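Local coordinates for protein aldehyde dehydrogenase (Burkholderia vietnamiensis, PDB 5KF0) that probably oxidises aldehydes to carboxylic acids with a nicotinamide dinucleotide cofactor, as in other aldehyde dehydrogenases, and binds NADPH in this crystal, at residues I114-V119 with P164-A169; V172-A177 with E465-A470; A168-A173 with R448-P453. All coordinates share one frame; numbering follows the deposited sequence. Where two conformers were deposited one is given.

Contact 1. Residues I114-V119 with P164-A169; sequences IDTFRV and PLNLAA. With NDP (NADPH dihydro-nicotinamide-adenine-dinucleotide phosphate), chain E.
T116 and F117 of helix 103-123 meet N166 and A169 of helix 164-178 in a buried helix-helix packing, where the two short segments run almost parallel at 13° with their axes 9.3 Å apart. A169 sits at the interface, its CA 6.5 Å from T116 CA, and its CB is met by two neighbours on the opposing helix. The rim of the F117 ring reaches it edge-on, CE1 lying 3.5 Å from A169 CB, while T116 CG2 stands 3.8 Å from the same A169 CB. The ring of F117 also packs edge-to-face with F84, which ties the pair to helix 70-86.

Beside this apolar patch lies a polar one. With chi1 at -162°, the N166 amide is turned away from its own backbone N and carried across to helix 103-123, where N166 OD1 comes within 2.7 Å of T116 OG1. The hydroxyl is also close to R112 O one turn earlier, leaving two acceptors competing for a single proton. N166 ND2, the other arm of the amide, is hydrogen-bonded to D450 OD1.

L167 points away from this interface, and its CD1 rests 3.3 Å from C5N of the NADPH nicotinamide. Helix 164-178 links the neighbouring parallel strands 155-158 and 182-185, the beta-alpha-beta crossover of the Rossmann-like cofactor-binding domain of aldehyde dehydrogenases.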
loop_
_atom_site.group_PDB
_atom_site.type_symbol
_atom_site.label_atom_id
_atom_site.label_comp_id
_atom_site.label_asym_id
_atom_site.label_seq_id
_atom_site.Cartn_x
_atom_site.Cartn_y
_atom_site.Cartn_z
ATOM N N ILE A 114 16.982 6.646 20.419
ATOM C CA ILE A 114 17.112 7.619 19.339
ATOM C C ILE A 114 16.571 7.051 18.030
ATOM O O ILE A 114 15.827 7.728 17.309
ATOM C CB ILE A 114 18.581 8.067 19.207
ATOM C CG1 ILE A 114 18.981 8.885 20.431
ATOM C CG2 ILE A 114 18.772 8.883 17.938
ATOM C CD1 ILE A 114 20.488 8.920 20.691
ATOM N N ASP A 115 16.922 5.795 17.714
ATOM C CA ASP A 115 16.411 5.127 16.516
ATOM C C ASP A 115 14.887 5.128 16.495
ATOM O O ASP A 115 14.264 5.416 15.465
ATOM C CB ASP A 115 16.906 3.672 16.443
ATOM C CG ASP A 115 18.393 3.537 16.095
ATOM O OD1 ASP A 115 19.024 4.502 15.623
ATOM O OD2 ASP A 115 18.923 2.417 16.287
ATOM N N THR A 116 14.266 4.788 17.627
ATOM C CA THR A 116 12.810 4.687 17.682
ATOM C C THR A 116 12.150 6.043 17.453
ATOM O O THR A 116 11.185 6.151 16.685
ATOM C CB THR A 116 12.398 4.076 19.028
ATOM O OG1 THR A 116 12.952 2.758 19.127
ATOM C CG2 THR A 116 10.874 4.002 19.182
ATOM N N PHE A 117 12.665 7.098 18.092
ATOM C CA PHE A 117 12.124 8.430 17.828
ATOM C C PHE A 117 12.375 8.879 16.397
ATOM O O PHE A 117 11.542 9.595 15.821
ATOM C CB PHE A 117 12.701 9.450 18.821
ATOM C CG PHE A 117 11.905 9.550 20.091
ATOM C CD1 PHE A 117 11.967 8.537 21.045
ATOM C CD2 PHE A 117 11.093 10.649 20.334
ATOM C CE1 PHE A 117 11.204 8.618 22.218
ATOM C CE2 PHE A 117 10.342 10.741 21.512
ATOM C CZ PHE A 117 10.403 9.724 22.448
ATOM N N ARG A 118 13.503 8.485 15.800
ATOM C CA ARG A 118 13.758 8.886 14.423
ATOM C C ARG A 118 12.787 8.211 13.460
ATOM O O ARG A 118 12.306 8.851 12.515
ATOM C CB ARG A 118 15.199 8.585 14.027
ATOM C CG ARG A 118 15.473 9.033 12.616
ATOM C CD ARG A 118 16.932 9.111 12.283
ATOM N NE ARG A 118 17.066 9.795 11.006
ATOM C CZ ARG A 118 18.210 9.994 10.367
ATOM N NH1 ARG A 118 19.360 9.563 10.882
ATOM N NH2 ARG A 118 18.195 10.639 9.216
ATOM N N VAL A 119 12.478 6.924 13.676
ATOM C CA VAL A 119 11.456 6.282 12.843
ATOM C C VAL A 119 10.126 7.012 12.989
ATOM O O VAL A 119 9.408 7.242 12.002
ATOM C CB VAL A 119 11.299 4.788 13.191
ATOM C CG1 VAL A 119 10.167 4.159 12.380
ATOM C CG2 VAL A 119 12.583 4.027 12.960
ATOM N N PRO A 164 13.733 0.345 29.914
ATOM C CA PRO A 164 12.780 1.413 30.264
ATOM C C PRO A 164 12.774 2.564 29.280
ATOM O O PRO A 164 11.719 3.175 29.076
ATOM C CB PRO A 164 13.244 1.860 31.653
ATOM C CG PRO A 164 14.708 1.544 31.685
ATOM C CD PRO A 164 14.862 0.277 30.868
ATOM N N LEU A 165 13.914 2.891 28.672
ATOM C CA LEU A 165 13.937 3.965 27.685
ATOM C C LEU A 165 13.240 3.535 26.403
ATOM O O LEU A 165 12.296 4.186 25.943
ATOM C CB LEU A 165 15.379 4.383 27.386
ATOM C CG LEU A 165 16.073 5.162 28.500
ATOM C CD1 LEU A 165 17.515 5.464 28.121
ATOM C CD2 LEU A 165 15.323 6.441 28.788
ATOM N N ASN A 166 13.697 2.435 25.800
ATOM C CA ASN A 166 13.202 2.124 24.467
ATOM C C ASN A 166 11.758 1.634 24.474
ATOM O O ASN A 166 11.017 1.905 23.519
ATOM C CB ASN A 166 14.090 1.094 23.784
ATOM C CG ASN A 166 13.874 1.088 22.273
ATOM O OD1 ASN A 166 13.744 2.150 21.649
ATOM N ND2 ASN A 166 13.808 -0.084 21.698
ATOM N N LEU A 167 11.335 0.912 25.517
ATOM C CA LEU A 167 9.946 0.456 25.527
ATOM C C LEU A 167 8.982 1.596 25.844
ATOM O O LEU A 167 7.843 1.593 25.366
ATOM C CB LEU A 167 9.782 -0.714 26.490
ATOM C CG LEU A 167 10.568 -1.931 25.988
ATOM C CD1 LEU A 167 10.586 -3.019 27.076
ATOM C CD2 LEU A 167 9.998 -2.479 24.653
ATOM N N ALA A 168 9.411 2.593 26.612
ATOM C CA ALA A 168 8.611 3.809 26.706
ATOM C C ALA A 168 8.543 4.514 25.356
ATOM O O ALA A 168 7.477 5.002 24.954
ATOM C CB ALA A 168 9.189 4.739 27.775
ATOM N N ALA A 169 9.669 4.559 24.635
ATOM C CA ALA A 169 9.716 5.224 23.331
ATOM C C ALA A 169 8.752 4.590 22.342
ATOM O O ALA A 169 8.162 5.297 21.514
ATOM C CB ALA A 169 11.139 5.190 22.765
HETATM P PA NDP E . 5.704 -6.210 35.517
HETATM O O1A NDP E . 4.514 -6.867 34.902
HETATM O O2A NDP E . 5.999 -6.725 36.926
HETATM O O5B NDP E . 5.558 -4.628 35.569
HETATM C C5B NDP E . 5.432 -3.930 34.305
HETATM C C4B NDP E . 4.744 -2.613 34.547
HETATM O O4B NDP E . 3.367 -2.849 34.921
HETATM C C3B NDP E . 5.345 -1.765 35.677
HETATM O O3B NDP E . 5.228 -0.379 35.369
HETATM C C2B NDP E . 4.428 -2.117 36.848
HETATM O O2B NDP E . 4.370 -1.118 37.888
HETATM C C1B NDP E . 3.099 -2.146 36.116
HETATM N N9A NDP E . 2.030 -2.830 36.832
HETATM C C8A NDP E . 2.053 -4.058 37.438
HETATM N N7A NDP E . 0.899 -4.421 37.949
HETATM C C5A NDP E . 0.062 -3.354 37.661
HETATM C C6A NDP E . -1.302 -3.117 37.923
HETATM N N6A NDP E . -2.093 -3.964 38.594
HETATM N N1A NDP E . -1.832 -1.955 37.478
HETATM C C2A NDP E . -1.047 -1.093 36.828
HETATM N N3A NDP E . 0.250 -1.203 36.529
HETATM C C4A NDP E . 0.747 -2.364 36.977
HETATM O O3 NDP E . 6.965 -6.450 34.580
HETATM P PN NDP E . 8.510 -6.103 34.734
HETATM O O1N NDP E . 8.677 -4.645 34.957
HETATM O O2N NDP E . 9.062 -7.008 35.806
HETATM O O5D NDP E . 9.142 -6.472 33.328
HETATM C C5D NDP E . 9.456 -7.804 32.891
HETATM C C4D NDP E . 8.317 -8.326 32.052
HETATM O O4D NDP E . 8.096 -7.448 30.916
HETATM C C3D NDP E . 8.598 -9.718 31.479
HETATM O O3D NDP E . 7.468 -10.580 31.546
HETATM C C2D NDP E . 9.003 -9.398 30.041
HETATM O O2D NDP E . 8.870 -10.454 29.097
HETATM C C1D NDP E . 8.080 -8.227 29.735
HETATM N N1N NDP E . 8.633 -7.489 28.605
HETATM C C2N NDP E . 7.958 -7.392 27.411
HETATM C C3N NDP E . 8.511 -6.858 26.305
HETATM C C7N NDP E . 7.748 -6.676 25.040
HETATM O O7N NDP E . 8.029 -5.700 24.329
HETATM N N7N NDP E . 6.851 -7.593 24.686
HETATM C C4N NDP E . 9.943 -6.458 26.310
HETATM C C5N NDP E . 10.452 -6.298 27.702
HETATM C C6N NDP E . 9.835 -6.855 28.728
HETATM P P2B NDP E . 5.448 -1.114 39.124
HETATM O O1X NDP E . 6.495 -2.119 38.821
HETATM O O2X NDP E . 5.880 0.322 39.188
HETATM O O3X NDP E . 4.664 -1.457 40.373
#

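Contact 2. Residues V172-A177 with E465-A470; sequences VAPALA and EGIRYA
P174, I467 and A470 carry this contact, in which a proline-kinked helix of the Rossmann-like cofactor-binding domain packs against the first turn of the short helix 467-473. P174 gives up the most surface of the three. Its ring-bound nitrogen carries no hydrogen for the preceding turn, and helix 164-178 is kinked there; helical bonding resumes just beyond, with L176 N donating to V172 O at 3.0 Å. The pyrrolidine ring faces the other segment, and its CG touches both apolar side chains, with CD adding to the isoleucine side and CB to the alanine side.

I467 comes first. Its side chain reaches the proline through the delta methyl alone: CG1 sits anti to the carbonyl carbon (chi1 -65°), and a second bend at chi2 of -55° brings CD1 to the ring. The two side chains cross at about a right angle, and I467 CD1 lies 3.7 Å from P174 CG. The same methyl is more loosely in touch with A173, 4.4 Å from its CB, while V119 and E123 of helix 103-123 pack on I467 as well.

G466 occupies the N-cap position of helix 467-473, and its carbonyl accepts from A470 N at 2.9 Å. This turn carries A470 round to the same side as the isoleucine methyl, while R468, pointing away, forms a salt bridge with E130 of the third subunit. A470 makes the closest approach of the contact: its CB lies 3.5 Å from P174 CG and 3.6 Å from P174 CB.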
loop_
_atom_site.group_PDB
_atom_site.type_symbol
_atom_site.label_atom_id
_atom_site.label_comp_id
_atom_site.label_asym_id
_atom_site.label_seq_id
_atom_site.Cartn_x
_atom_site.Cartn_y
_atom_site.Cartn_z
ATOM N N VAL A 172 5.447 6.377 23.475
ATOM C CA VAL A 172 5.481 7.840 23.447
ATOM C C VAL A 172 5.668 8.352 22.026
ATOM O O VAL A 172 4.967 9.272 21.582
ATOM C CB VAL A 172 6.600 8.354 24.370
ATOM C CG1 VAL A 172 6.837 9.851 24.162
ATOM C CG2 VAL A 172 6.265 8.051 25.831
ATOM N N ALA A 173 6.669 7.818 21.310
ATOM C CA ALA A 173 6.994 8.391 20.006
ATOM C C ALA A 173 5.856 8.214 19.005
ATOM O O ALA A 173 5.509 9.193 18.319
ATOM C CB ALA A 173 8.312 7.806 19.486
ATOM N N PRO A 174 5.231 7.042 18.877
ATOM C CA PRO A 174 4.072 6.939 17.966
ATOM C C PRO A 174 2.884 7.758 18.427
ATOM O O PRO A 174 2.139 8.278 17.583
ATOM C CB PRO A 174 3.735 5.443 17.954
ATOM C CG PRO A 174 4.772 4.756 18.759
ATOM C CD PRO A 174 5.621 5.744 19.465
ATOM N N ALA A 175 2.683 7.899 19.740
ATOM C CA ALA A 175 1.586 8.731 20.214
ATOM C C ALA A 175 1.753 10.163 19.732
ATOM O O ALA A 175 0.785 10.791 19.287
ATOM C CB ALA A 175 1.505 8.684 21.742
ATOM N N LEU A 176 2.979 10.695 19.807
ATOM C CA LEU A 176 3.227 12.053 19.320
ATOM C C LEU A 176 3.039 12.137 17.809
ATOM O O LEU A 176 2.443 13.102 17.299
ATOM C CB LEU A 176 4.639 12.497 19.712
ATOM C CG LEU A 176 4.865 12.635 21.222
ATOM C CD1 LEU A 176 6.355 12.699 21.530
ATOM C CD2 LEU A 176 4.164 13.876 21.751
ATOM N N ALA A 177 3.526 11.124 17.079
ATOM C CA ALA A 177 3.339 11.092 15.632
ATOM C C ALA A 177 1.862 11.059 15.273
ATOM O O ALA A 177 1.434 11.708 14.307
ATOM C CB ALA A 177 4.045 9.871 15.035
ATOM N N GLU A 465 3.786 -3.631 18.211
ATOM C CA GLU A 465 4.474 -2.348 18.226
ATOM C C GLU A 465 5.476 -2.319 17.072
ATOM O O GLU A 465 5.431 -3.169 16.168
ATOM C CB GLU A 465 5.097 -2.090 19.605
ATOM C CG GLU A 465 4.010 -1.709 20.618
ATOM C CD GLU A 465 4.541 -1.293 21.971
ATOM O OE1 GLU A 465 5.699 -1.638 22.297
ATOM O OE2 GLU A 465 3.788 -0.640 22.720
ATOM N N GLY A 466 6.363 -1.320 17.082
ATOM C CA GLY A 466 6.971 -0.859 15.844
ATOM C C GLY A 466 6.143 0.314 15.351
ATOM O O GLY A 466 4.917 0.242 15.389
ATOM N N ILE A 467 6.788 1.401 14.920
ATOM C CA ILE A 467 6.111 2.701 14.869
ATOM C C ILE A 467 4.839 2.649 14.024
ATOM O O ILE A 467 3.780 3.124 14.452
ATOM C CB ILE A 467 7.061 3.788 14.353
ATOM C CG1 ILE A 467 8.225 4.003 15.330
ATOM C CG2 ILE A 467 6.264 5.083 14.102
ATOM C CD1 ILE A 467 7.799 4.329 16.761
ATOM N N ARG A 468 4.929 2.128 12.795
ATOM C CA ARG A 468 3.746 2.079 11.928
ATOM C C ARG A 468 2.576 1.381 12.604
ATOM O O ARG A 468 1.418 1.797 12.456
ATOM C CB ARG A 468 4.067 1.342 10.624
ATOM C CG ARG A 468 4.931 2.104 9.654
ATOM C CD ARG A 468 5.318 1.202 8.484
ATOM N NE ARG A 468 4.152 0.506 7.942
ATOM C CZ ARG A 468 4.222 -0.494 7.065
ATOM N NH1 ARG A 468 5.403 -0.909 6.626
ATOM N NH2 ARG A 468 3.118 -1.078 6.629
ATOM N N TYR A 469 2.857 0.297 13.326
ATOM C CA TYR A 469 1.809 -0.553 13.871
ATOM C C TYR A 469 1.227 0.059 15.132
ATOM O O TYR A 469 0.016 -0.025 15.358
ATOM C CB TYR A 469 2.399 -1.964 14.073
ATOM C CG TYR A 469 3.208 -2.283 12.834
ATOM C CD1 TYR A 469 4.598 -2.170 12.825
ATOM C CD2 TYR A 469 2.572 -2.587 11.635
ATOM C CE1 TYR A 469 5.329 -2.379 11.660
ATOM C CE2 TYR A 469 3.294 -2.791 10.476
ATOM C CZ TYR A 469 4.658 -2.699 10.494
ATOM O OH TYR A 469 5.366 -2.906 9.334
ATOM N N ALA A 470 2.065 0.737 15.918
ATOM C CA ALA A 470 1.559 1.492 17.056
ATOM C C ALA A 470 0.667 2.650 16.608
ATOM O O ALA A 470 -0.376 2.904 17.222
ATOM C CB ALA A 470 2.737 1.988 17.893
#

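Contact 3. Residues A168-A173 with R448-P453; sequences AAHKVA and RVDNMP. With ACT (acetate ion), chain H.
H170 is the residue through which helix 164-178 touches the loop 448-453, and the turn on which it stands begins at A168, whose carbonyl accepts from both K171 N and V172 N. A169 lies on the side of helix 103-123.

H170 itself projects toward the loop and is held by two of its residues in two different ways. At the ring edge NE2 donates to D450 OD1 at 2.8 Å, a nearly straight bond (168°). The acceptor lies close to the imidazole plane, but the donor meets the carboxylate on its anti side, 30° out of its plane. Over one face lies the guanidinium of R448, stacked flat with centres 3.8 Å apart and planes at 17°. Extended from CG to NE, the arginine chain delivers NH2 over the middle of the ring, 3.3 Å from H170 CE1, while R448 NH1 donates to OXT of an acetate, probably from the crystallisation liquor, at 3.1 Å. D450 OD1 also accepts from N166, and OD2 forms a salt bridge with R112. The third subunit, another copy of the protein, packs on this loop.

K171 turns elsewhere, its NZ bonded to S234 and T236 of strand 232-236 and salt-bridged to E465. The side chains of V172 and A168 pack against strand 182-185, and A173 packs on A120. Helix 164-178 is thus set between the largely parallel sheet and helix 103-123.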
loop_
_atom_site.group_PDB
_atom_site.type_symbol
_atom_site.label_atom_id
_atom_site.label_comp_id
_atom_site.label_asym_id
_atom_site.label_seq_id
_atom_site.Cartn_x
_atom_site.Cartn_y
_atom_site.Cartn_z
ATOM N N ALA A 168 9.411 2.593 26.612
ATOM C CA ALA A 168 8.611 3.809 26.706
ATOM C C ALA A 168 8.543 4.514 25.356
ATOM O O ALA A 168 7.477 5.002 24.954
ATOM C CB ALA A 168 9.189 4.739 27.775
ATOM N N ALA A 169 9.669 4.559 24.635
ATOM C CA ALA A 169 9.716 5.224 23.331
ATOM C C ALA A 169 8.752 4.590 22.342
ATOM O O ALA A 169 8.162 5.297 21.514
ATOM C CB ALA A 169 11.139 5.190 22.765
ATOM N N HIS A 170 8.575 3.267 22.410
ATOM C CA HIS A 170 7.679 2.605 21.468
ATOM C C HIS A 170 6.214 2.926 21.723
ATOM O O HIS A 170 5.375 2.553 20.897
ATOM C CB HIS A 170 7.929 1.084 21.485
ATOM C CG HIS A 170 9.002 0.668 20.526
ATOM N ND1 HIS A 170 8.816 0.686 19.159
ATOM C CD2 HIS A 170 10.289 0.285 20.727
ATOM C CE1 HIS A 170 9.935 0.318 18.559
ATOM N NE2 HIS A 170 10.843 0.066 19.488
ATOM N N LYS A 171 5.888 3.619 22.814
ATOM C CA LYS A 171 4.548 4.159 23.024
ATOM C C LYS A 171 4.501 5.669 22.854
ATOM O O LYS A 171 3.634 6.183 22.140
ATOM C CB LYS A 171 4.033 3.768 24.420
ATOM C CG LYS A 171 4.100 2.243 24.674
ATOM C CD LYS A 171 3.451 1.857 26.010
ATOM C CE LYS A 171 3.783 0.398 26.369
ATOM N NZ LYS A 171 3.231 -0.573 25.364
ATOM N N VAL A 172 5.447 6.377 23.475
ATOM C CA VAL A 172 5.481 7.840 23.447
ATOM C C VAL A 172 5.668 8.352 22.026
ATOM O O VAL A 172 4.967 9.272 21.582
ATOM C CB VAL A 172 6.600 8.354 24.370
ATOM C CG1 VAL A 172 6.837 9.851 24.162
ATOM C CG2 VAL A 172 6.265 8.051 25.831
ATOM N N ALA A 173 6.669 7.818 21.310
ATOM C CA ALA A 173 6.994 8.391 20.006
ATOM C C ALA A 173 5.856 8.214 19.005
ATOM O O ALA A 173 5.509 9.193 18.319
ATOM C CB ALA A 173 8.312 7.806 19.486
ATOM N N ARG A 448 15.751 -7.442 17.457
ATOM C CA ARG A 448 14.685 -6.510 17.105
ATOM C C ARG A 448 15.307 -5.250 16.516
ATOM O O ARG A 448 16.318 -4.756 17.021
ATOM C CB ARG A 448 13.838 -6.131 18.325
ATOM C CG ARG A 448 12.720 -5.116 17.997
ATOM C CD ARG A 448 11.944 -4.744 19.253
ATOM N NE ARG A 448 10.802 -3.894 18.939
ATOM C CZ ARG A 448 9.950 -3.424 19.844
ATOM N NH1 ARG A 448 10.140 -3.677 21.140
ATOM N NH2 ARG A 448 8.907 -2.706 19.452
ATOM N N VAL A 449 14.714 -4.751 15.442
ATOM C CA VAL A 449 15.031 -3.428 14.914
ATOM C C VAL A 449 13.752 -2.601 14.985
ATOM O O VAL A 449 12.648 -3.132 14.819
ATOM C CB VAL A 449 15.633 -3.519 13.488
ATOM C CG1 VAL A 449 14.715 -4.259 12.531
ATOM C CG2 VAL A 449 16.021 -2.145 12.947
ATOM N N ASP A 450 13.886 -1.309 15.295
ATOM C CA ASP A 450 12.742 -0.639 15.905
ATOM C C ASP A 450 11.634 -0.265 14.935
ATOM O O ASP A 450 10.551 0.113 15.396
ATOM C CB ASP A 450 13.231 0.580 16.685
ATOM C CG ASP A 450 14.041 0.168 17.894
ATOM O OD1 ASP A 450 13.463 -0.480 18.788
ATOM O OD2 ASP A 450 15.251 0.464 17.943
ATOM N N ASN A 451 11.838 -0.384 13.620
ATOM C CA ASN A 451 10.724 -0.166 12.707
ATOM C C ASN A 451 9.897 -1.421 12.457
ATOM O O ASN A 451 8.783 -1.309 11.937
ATOM C CB ASN A 451 11.219 0.377 11.357
ATOM C CG ASN A 451 12.129 -0.595 10.638
ATOM O OD1 ASN A 451 12.855 -1.363 11.269
ATOM N ND2 ASN A 451 12.112 -0.554 9.303
ATOM N N MET A 452 10.388 -2.593 12.839
ATOM C CA MET A 452 9.728 -3.818 12.415
ATOM C C MET A 452 8.476 -4.078 13.254
ATOM O O MET A 452 8.409 -3.688 14.425
ATOM C CB MET A 452 10.693 -4.998 12.525
ATOM C CG MET A 452 10.817 -5.633 13.915
ATOM S SD MET A 452 12.226 -6.773 13.952
ATOM C CE MET A 452 11.733 -7.932 15.229
ATOM N N PRO A 453 7.462 -4.732 12.682
ATOM C CA PRO A 453 6.338 -5.183 13.514
ATOM C C PRO A 453 6.854 -6.121 14.599
ATOM O O PRO A 453 7.688 -6.993 14.342
ATOM C CB PRO A 453 5.416 -5.902 12.516
ATOM C CG PRO A 453 6.328 -6.306 11.380
ATOM C CD PRO A 453 7.384 -5.238 11.297
HETATM C C ACT H . 13.491 -5.359 22.435
HETATM O O ACT H . 14.708 -5.372 22.085
HETATM O OXT ACT H . 12.891 -4.261 22.391
HETATM C CH3 ACT H . 12.762 -6.587 22.881
#

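Helix 164-178 serves all three contacts in turn, and their centres lie only 6 to 9 Å apart. Contacts 1 and 3 are joined by a hydrogen bond of 3.0 Å from N166 ND2 to D450 OD1. A salt bridge, E465 OE2 to K171 NZ at 2.7 Å, ties contact 3 to contact 2. Contacts 1 and 2 meet by packing alone, A169 O lying 3.3 Å from P174 CD and V119 CG1 3.5 Å from I467 CG1. The cofactor lies toward one end of this series: contact 1 touches NADPH through L167, the R448 side chain of contact 3 comes within about 4 Å of it, and the A470 side chain of contact 2 stays about 11 Å away.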